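Local coordinates for hemolysin-related protein (Vibrio cholerae serotype O1, PDB 6MLT) that is a secreted, metal-binding protein of the biofilm matrix that probably binds carbohydrate, consistent with a role in biofilm adhesion, at residues A[153-156]-A[160-163]; A[194-199]-A[580-585]. All coordinates share one frame; numbering follows the deposited sequence.

Contact 1. Residues A[153-156]-A[160-163]. With NA (sodium ion), chain E.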
ATOM      1  N   ASP A 153      -9.918 -12.117   0.453  1.00 20.85           N
ATOM      2  CA  ASP A 153     -11.367 -12.281   0.547  1.00 22.14           C
ATOM      3  C   ASP A 153     -11.982 -11.141  -0.251  1.00 22.29           C
ATOM      4  O   ASP A 153     -12.087 -10.012   0.237  1.00 22.26           O
ATOM      5  CB  ASP A 153     -11.835 -12.269   1.998  1.00 27.16           C
ATOM      6  CG  ASP A 153     -13.354 -12.447   2.134  1.00 31.19           C
ATOM      7  OD1 ASP A 153     -14.072 -12.488   1.108  1.00 28.43           O
ATOM      8  OD2 ASP A 153     -13.829 -12.560   3.283  1.00 33.60           O
ATOM      9  N   ILE A 154     -12.398 -11.433  -1.487  1.00 19.95           N
ATOM     10  CA  ILE A 154     -12.771 -10.367  -2.411  1.00 20.10           C
ATOM     11  C   ILE A 154     -14.248 -10.018  -2.355  1.00 21.02           C
ATOM     12  O   ILE A 154     -14.643  -8.976  -2.900  1.00 22.79           O
ATOM     13  CB  ILE A 154     -12.380 -10.724  -3.859  1.00 20.77           C
ATOM     14  CG1 ILE A 154     -13.132 -11.976  -4.337  1.00 25.47           C
ATOM     15  CG2 ILE A 154     -10.869 -10.898  -3.957  1.00 20.39           C
ATOM     16  CD1 ILE A 154     -12.796 -12.397  -5.755  1.00 29.34           C
ATOM     17  N   ASN A 155     -15.077 -10.846  -1.714  1.00 20.80           N
ATOM     18  CA  ASN A 155     -16.499 -10.567  -1.577  1.00 22.69           C
ATOM     19  C   ASN A 155     -16.955 -10.445  -0.131  1.00 23.37           C
ATOM     20  O   ASN A 155     -18.142 -10.204   0.104  1.00 24.46           O
ATOM     21  CB  ASN A 155     -17.337 -11.648  -2.278  1.00 26.90           C
ATOM     22  CG  ASN A 155     -17.068 -13.053  -1.746  1.00 36.11           C
ATOM     23  OD1 ASN A 155     -16.348 -13.248  -0.763  1.00 31.39           O
ATOM     24  ND2 ASN A 155     -17.659 -14.041  -2.403  1.00 44.33           N
ATOM     25  N   GLY A 156     -16.057 -10.605   0.835  1.00 25.95           N
ATOM     26  CA  GLY A 156     -16.395 -10.390   2.226  1.00 28.17           C
ATOM     27  C   GLY A 156     -17.239 -11.468   2.864  1.00 30.20           C
ATOM     28  O   GLY A 156     -17.899 -11.201   3.871  1.00 31.19           O
ATOM     29  N   ILE A 160     -11.646 -17.352   1.551  1.00 25.10           N
ATOM     30  CA  ILE A 160     -10.515 -16.731   0.864  1.00 23.58           C
ATOM     31  C   ILE A 160     -10.530 -17.144  -0.598  1.00 23.00           C
ATOM     32  O   ILE A 160     -10.660 -18.334  -0.919  1.00 21.93           O
ATOM     33  CB  ILE A 160      -9.176 -17.110   1.518  1.00 26.22           C
ATOM     34  CG1 ILE A 160      -9.205 -16.823   3.021  1.00 31.36           C
ATOM     35  CG2 ILE A 160      -8.029 -16.353   0.848  1.00 26.07           C
ATOM     36  CD1 ILE A 160      -9.625 -15.410   3.385  1.00 35.31           C
ATOM     37  N   GLU A 161     -10.376 -16.165  -1.482  1.00 20.29           N
ATOM     38  CA  GLU A 161     -10.279 -16.402  -2.910  1.00 19.99           C
ATOM     39  C   GLU A 161      -8.821 -16.392  -3.358  1.00 19.31           C
ATOM     40  O   GLU A 161      -7.958 -15.750  -2.748  1.00 19.23           O
ATOM     41  CB  GLU A 161     -11.080 -15.357  -3.690  1.00 19.76           C
ATOM     42  CG  GLU A 161     -12.593 -15.591  -3.640  1.00 23.31           C
ATOM     43  CD  GLU A 161     -13.205 -15.282  -2.274  1.00 29.49           C
ATOM     44  OE1 GLU A 161     -12.956 -14.176  -1.743  1.00 27.64           O
ATOM     45  OE2 GLU A 161     -13.934 -16.146  -1.731  1.00 30.53           O
ATOM     46  N   ILE A 162      -8.562 -17.115  -4.440  1.00 18.10           N
ATOM     47  CA  ILE A 162      -7.231 -17.308  -4.997  1.00 19.48           C
ATOM     48  C   ILE A 162      -7.247 -16.720  -6.403  1.00 15.51           C
ATOM     49  O   ILE A 162      -8.001 -17.188  -7.267  1.00 17.29           O
ATOM     50  CB  ILE A 162      -6.854 -18.801  -5.013  1.00 19.61           C
ATOM     51  CG1 ILE A 162      -6.813 -19.344  -3.583  1.00 22.02           C
ATOM     52  CG2 ILE A 162      -5.524 -19.031  -5.700  1.00 20.88           C
ATOM     53  CD1 ILE A 162      -6.809 -20.868  -3.500  1.00 22.76           C
ATOM     54  N   LEU A 163      -6.446 -15.680  -6.625  1.00 14.72           N
ATOM     55  CA  LEU A 163      -6.369 -15.004  -7.915  1.00 17.14           C
ATOM     56  C   LEU A 163      -5.157 -15.553  -8.660  1.00 19.12           C
ATOM     57  O   LEU A 163      -4.015 -15.222  -8.325  1.00 22.41           O
ATOM     58  CB  LEU A 163      -6.262 -13.490  -7.733  1.00 19.33           C
ATOM     59  CG  LEU A 163      -7.073 -12.835  -6.616  1.00 24.19           C
ATOM     60  CD1 LEU A 163      -6.807 -11.329  -6.601  1.00 29.87           C
ATOM     61  CD2 LEU A 163      -8.539 -13.107  -6.766  1.00 22.24           C
TER
HETATM   62 NA    NA E1004     -14.559 -14.548  -0.019  1.00 27.05          NA
HETATM   63  O   HOH W   1     -16.493 -17.004  -2.222  1.00 39.43           O
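E161 reaches back from the start of strand 161-164 to I154 and to the sodium ion held by the loop 153-156. Ligands at every second residue, D153, N155, D157, N159 and E161, resemble the start of an EF-hand loop, with the bidentate acid at the ninth position; the loop joins two antiparallel strands of a beta-propeller blade in the FG-GAP-like repeat. The buried side is tight. A bend at chi2 (72°) folds the E161 chain back, and both carboxylate oxygens bind the sodium ion, OE1 and OE2 each at 2.4 Å. OE1 also accepts a hydrogen bond from I154 N (2.8 Å), which meets it nearly along the C-O axis. I154 lays CG1 and CD1 along E161 CG and CB, CG1 to CG 3.7 Å, while its other branch, CG2, meets L163 CD2. D153 OD1 binds the sodium ion and accepts a hydrogen bond from G156 N (2.7 Å), which lies above its carboxylate plane, an Asx motif; the positive phi of G156 suits glycine. Packing is looser on the partly exposed side, where water 1 bridges N155 ND2 to E161 OE2. The N155 amide stands 66° from the E161 carboxylate, and N155 OD1 binds the sodium ion at 2.3 Å. D157 OD1 and N159 O bring the ligands to six oxygens. Such an all-oxygen shell suits a hard cation, whose charge probably eases the repulsion between the acids.

Contact 2. Residues A[194-199]-A[580-585]; sequences GQREVF and FSDINA. With NA (sodium ion), chain F.
R196 and D582 meet in an end-on, two-pronged salt bridge that joins a beta-propeller blade to a loop near the C terminus. Metal binding flanks R196 along the chain: E197 grips a sodium ion with both carboxylate oxygens, and Q195 supplies its carbonyl O, while D189, N191 and D193 complete the site.

Backbone bonding shapes the other partner. D582 is the third residue of a type I beta turn from F580 to I583, closed by I583 N to F580 O.

Two charged hydrogen bonds carry the contact itself: NH1 of R196 gives to D582 OD1 at 2.5 Å, and NH2 gives to OD2. Both are nearly straight, at 170°, and each carboxylate oxygen uses its syn lone pair. Arginine suits this place because its long chain spans backbones whose nearest CA atoms, those of R196 and D582, are 11.8 Å apart, and its two terminal nitrogens match the spacing of a carboxylate. A turn at chi3 (68°) swings the guanidinium to meet the acid edge to edge. NH2 has a second acceptor in A187 O, so the group is fixed on the blade side too. The guanidinium and carboxylate planes lie only 4° apart, almost one flat sheet of atoms.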
ATOM      1  N   GLY A 194     -17.760  -1.834  -1.479  1.00 28.49           N
ATOM      2  CA  GLY A 194     -17.450  -2.873  -0.525  1.00 30.61           C
ATOM      3  C   GLY A 194     -16.973  -4.174  -1.131  1.00 30.40           C
ATOM      4  O   GLY A 194     -16.364  -4.984  -0.426  1.00 31.67           O
ATOM      5  N   GLN A 195     -17.246  -4.407  -2.408  1.00 26.76           N
ATOM      6  CA  GLN A 195     -16.738  -5.573  -3.111  1.00 22.74           C
ATOM      7  C   GLN A 195     -15.409  -5.240  -3.766  1.00 23.95           C
ATOM      8  O   GLN A 195     -15.180  -4.112  -4.202  1.00 23.61           O
ATOM      9  CB  GLN A 195     -17.741  -6.036  -4.168  1.00 23.13           C
ATOM     10  CG  GLN A 195     -19.070  -6.492  -3.595  1.00 25.14           C
ATOM     11  CD  GLN A 195     -18.927  -7.738  -2.761  1.00 27.44           C
ATOM     12  OE1 GLN A 195     -18.562  -8.795  -3.268  1.00 26.81           O
ATOM     13  NE2 GLN A 195     -19.191  -7.619  -1.468  1.00 29.91           N
ATOM     14  N   ARG A 196     -14.523  -6.227  -3.831  1.00 24.40           N
ATOM     15  CA  ARG A 196     -13.239  -6.032  -4.482  1.00 22.08           C
ATOM     16  C   ARG A 196     -13.307  -6.572  -5.904  1.00 23.15           C
ATOM     17  O   ARG A 196     -13.739  -7.708  -6.130  1.00 25.75           O
ATOM     18  CB  ARG A 196     -12.120  -6.686  -3.674  1.00 21.48           C
ATOM     19  CG  ARG A 196     -11.932  -5.964  -2.333  1.00 25.04           C
ATOM     20  CD  ARG A 196     -11.010  -6.681  -1.423  1.00 32.61           C
ATOM     21  NE  ARG A 196      -9.648  -6.660  -1.927  1.00 38.96           N
ATOM     22  CZ  ARG A 196      -8.594  -7.045  -1.221  1.00 38.61           C
ATOM     23  NH1 ARG A 196      -8.752  -7.481   0.022  1.00 35.59           N
ATOM     24  NH2 ARG A 196      -7.383  -6.993  -1.760  1.00 35.40           N
ATOM     25  N   GLU A 197     -12.933  -5.727  -6.857  1.00 20.85           N
ATOM     26  CA  GLU A 197     -12.801  -6.132  -8.243  1.00 21.24           C
ATOM     27  C   GLU A 197     -11.438  -6.781  -8.464  1.00 19.51           C
ATOM     28  O   GLU A 197     -10.529  -6.669  -7.636  1.00 19.33           O
ATOM     29  CB  GLU A 197     -12.984  -4.927  -9.167  1.00 21.80           C
ATOM     30  CG  GLU A 197     -14.419  -4.379  -9.245  1.00 25.86           C
ATOM     31  CD  GLU A 197     -14.933  -3.791  -7.932  1.00 31.67           C
ATOM     32  OE1 GLU A 197     -14.359  -2.788  -7.449  1.00 30.67           O
ATOM     33  OE2 GLU A 197     -15.916  -4.340  -7.383  1.00 31.67           O
ATOM     34  N   VAL A 198     -11.305  -7.473  -9.593  1.00 19.31           N
ATOM     35  CA  VAL A 198     -10.088  -8.198  -9.945  1.00 17.25           C
ATOM     36  C   VAL A 198      -9.486  -7.538 -11.177  1.00 17.05           C
ATOM     37  O   VAL A 198     -10.154  -7.404 -12.210  1.00 19.49           O
ATOM     38  CB  VAL A 198     -10.368  -9.688 -10.203  1.00 18.62           C
ATOM     39  CG1 VAL A 198      -9.100 -10.409 -10.622  1.00 18.29           C
ATOM     40  CG2 VAL A 198     -10.947 -10.347  -8.965  1.00 19.79           C
ATOM     41  N   PHE A 199      -8.225  -7.135 -11.078  1.00 16.71           N
ATOM     42  CA  PHE A 199      -7.506  -6.532 -12.194  1.00 17.07           C
ATOM     43  C   PHE A 199      -6.440  -7.504 -12.674  1.00 18.79           C
ATOM     44  O   PHE A 199      -5.551  -7.885 -11.904  1.00 18.33           O
ATOM     45  CB  PHE A 199      -6.864  -5.204 -11.803  1.00 18.62           C
ATOM     46  CG  PHE A 199      -6.162  -4.533 -12.939  1.00 19.13           C
ATOM     47  CD1 PHE A 199      -6.882  -3.856 -13.904  1.00 22.52           C
ATOM     48  CD2 PHE A 199      -4.786  -4.616 -13.069  1.00 21.60           C
ATOM     49  CE1 PHE A 199      -6.242  -3.245 -14.962  1.00 23.38           C
ATOM     50  CE2 PHE A 199      -4.138  -4.008 -14.125  1.00 24.20           C
ATOM     51  CZ  PHE A 199      -4.867  -3.324 -15.075  1.00 24.92           C
ATOM     52  N   PHE A 580       0.692  -5.309   2.760  1.00 22.57           N
ATOM     53  CA  PHE A 580       0.232  -5.302   4.151  1.00 22.09           C
ATOM     54  C   PHE A 580      -1.244  -5.636   4.333  1.00 27.42           C
ATOM     55  O   PHE A 580      -1.594  -6.480   5.168  1.00 29.74           O
ATOM     56  CB  PHE A 580       0.478  -3.943   4.817  1.00 23.72           C
ATOM     57  CG  PHE A 580       1.909  -3.693   5.189  1.00 23.77           C
ATOM     58  CD1 PHE A 580       2.479  -4.333   6.278  1.00 24.86           C
ATOM     59  CD2 PHE A 580       2.678  -2.808   4.460  1.00 23.88           C
ATOM     60  CE1 PHE A 580       3.800  -4.098   6.623  1.00 24.64           C
ATOM     61  CE2 PHE A 580       3.996  -2.570   4.798  1.00 24.03           C
ATOM     62  CZ  PHE A 580       4.557  -3.216   5.881  1.00 25.08           C
ATOM     63  N   SER A 581      -2.121  -4.967   3.584  1.00 23.16           N
ATOM     64  CA  SER A 581      -3.525  -4.899   3.973  1.00 26.83           C
ATOM     65  C   SER A 581      -4.257  -6.228   3.856  1.00 25.92           C
ATOM     66  O   SER A 581      -5.320  -6.378   4.468  1.00 25.58           O
ATOM     67  CB  SER A 581      -4.246  -3.847   3.136  1.00 29.57           C
ATOM     68  OG  SER A 581      -3.602  -2.602   3.301  1.00 28.46           O
ATOM     69  N   ASP A 582      -3.728  -7.185   3.095  1.00 24.54           N
ATOM     70  CA  ASP A 582      -4.402  -8.457   2.875  1.00 29.93           C
ATOM     71  C   ASP A 582      -3.843  -9.582   3.732  1.00 26.83           C
ATOM     72  O   ASP A 582      -4.140 -10.752   3.468  1.00 25.88           O
ATOM     73  CB  ASP A 582      -4.323  -8.847   1.395  1.00 36.91           C
ATOM     74  CG  ASP A 582      -5.494  -8.316   0.593  1.00 39.85           C
ATOM     75  OD1 ASP A 582      -6.619  -8.291   1.140  1.00 41.55           O
ATOM     76  OD2 ASP A 582      -5.293  -7.924  -0.580  1.00 34.53           O
ATOM     77  N   ILE A 583      -3.056  -9.269   4.758  1.00 22.68           N
ATOM     78  CA  ILE A 583      -2.480 -10.312   5.598  1.00 23.62           C
ATOM     79  C   ILE A 583      -2.268  -9.755   6.998  1.00 24.72           C
ATOM     80  O   ILE A 583      -1.842  -8.609   7.173  1.00 22.50           O
ATOM     81  CB  ILE A 583      -1.170 -10.855   4.980  1.00 26.30           C
ATOM     82  CG1 ILE A 583      -0.733 -12.142   5.679  1.00 29.15           C
ATOM     83  CG2 ILE A 583      -0.056  -9.808   5.037  1.00 31.59           C
ATOM     84  CD1 ILE A 583      -1.594 -13.336   5.349  1.00 26.28           C
ATOM     85  N   ASN A 584      -2.600 -10.566   7.995  1.00 29.21           N
ATOM     86  CA  ASN A 584      -2.266 -10.278   9.378  1.00 33.93           C
ATOM     87  C   ASN A 584      -0.935 -10.939   9.734  1.00 37.51           C
ATOM     88  O   ASN A 584      -0.436 -11.811   9.020  1.00 33.69           O
ATOM     89  CB  ASN A 584      -3.374 -10.767  10.308  1.00 40.26           C
ATOM     90  CG  ASN A 584      -4.719 -10.104  10.021  1.00 45.74           C
ATOM     91  OD1 ASN A 584      -4.792  -8.903   9.771  1.00 47.83           O
ATOM     92  ND2 ASN A 584      -5.787 -10.893  10.056  1.00 46.54           N
ATOM     93  N   ALA A 585      -0.355 -10.507  10.857  1.00 47.96           N
ATOM     94  CA  ALA A 585       0.966 -11.002  11.240  1.00 55.52           C
ATOM     95  C   ALA A 585       0.958 -12.512  11.448  1.00 44.00           C
ATOM     96  O   ALA A 585       1.936 -13.198  11.121  1.00 40.67           O
ATOM     97  CB  ALA A 585       1.444 -10.288  12.504  1.00 70.72           C
TER
HETATM   98 NA    NA F1005     -16.070  -2.583  -5.549  1.00 23.94          NA

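Following the chain from the N terminus, contact 1 comes first and closes the short loop between strands 150-152 and 161-164 within one blade. Contact 2 opens only after it, in the loop leading into strand 197-200 of the next four-stranded sheet, and closes at 580-585. Its long excursion takes in further propeller strands and the beta-prism lectin range. The two are therefore in series, neither nested nor crossed, yet their centres lie about 8 Å apart. I154 O probably accepts from R196 N, and N155 O from Q195 NE2, so the two sodium loops are joined side to side and the C-terminal loop is tied to the second of them.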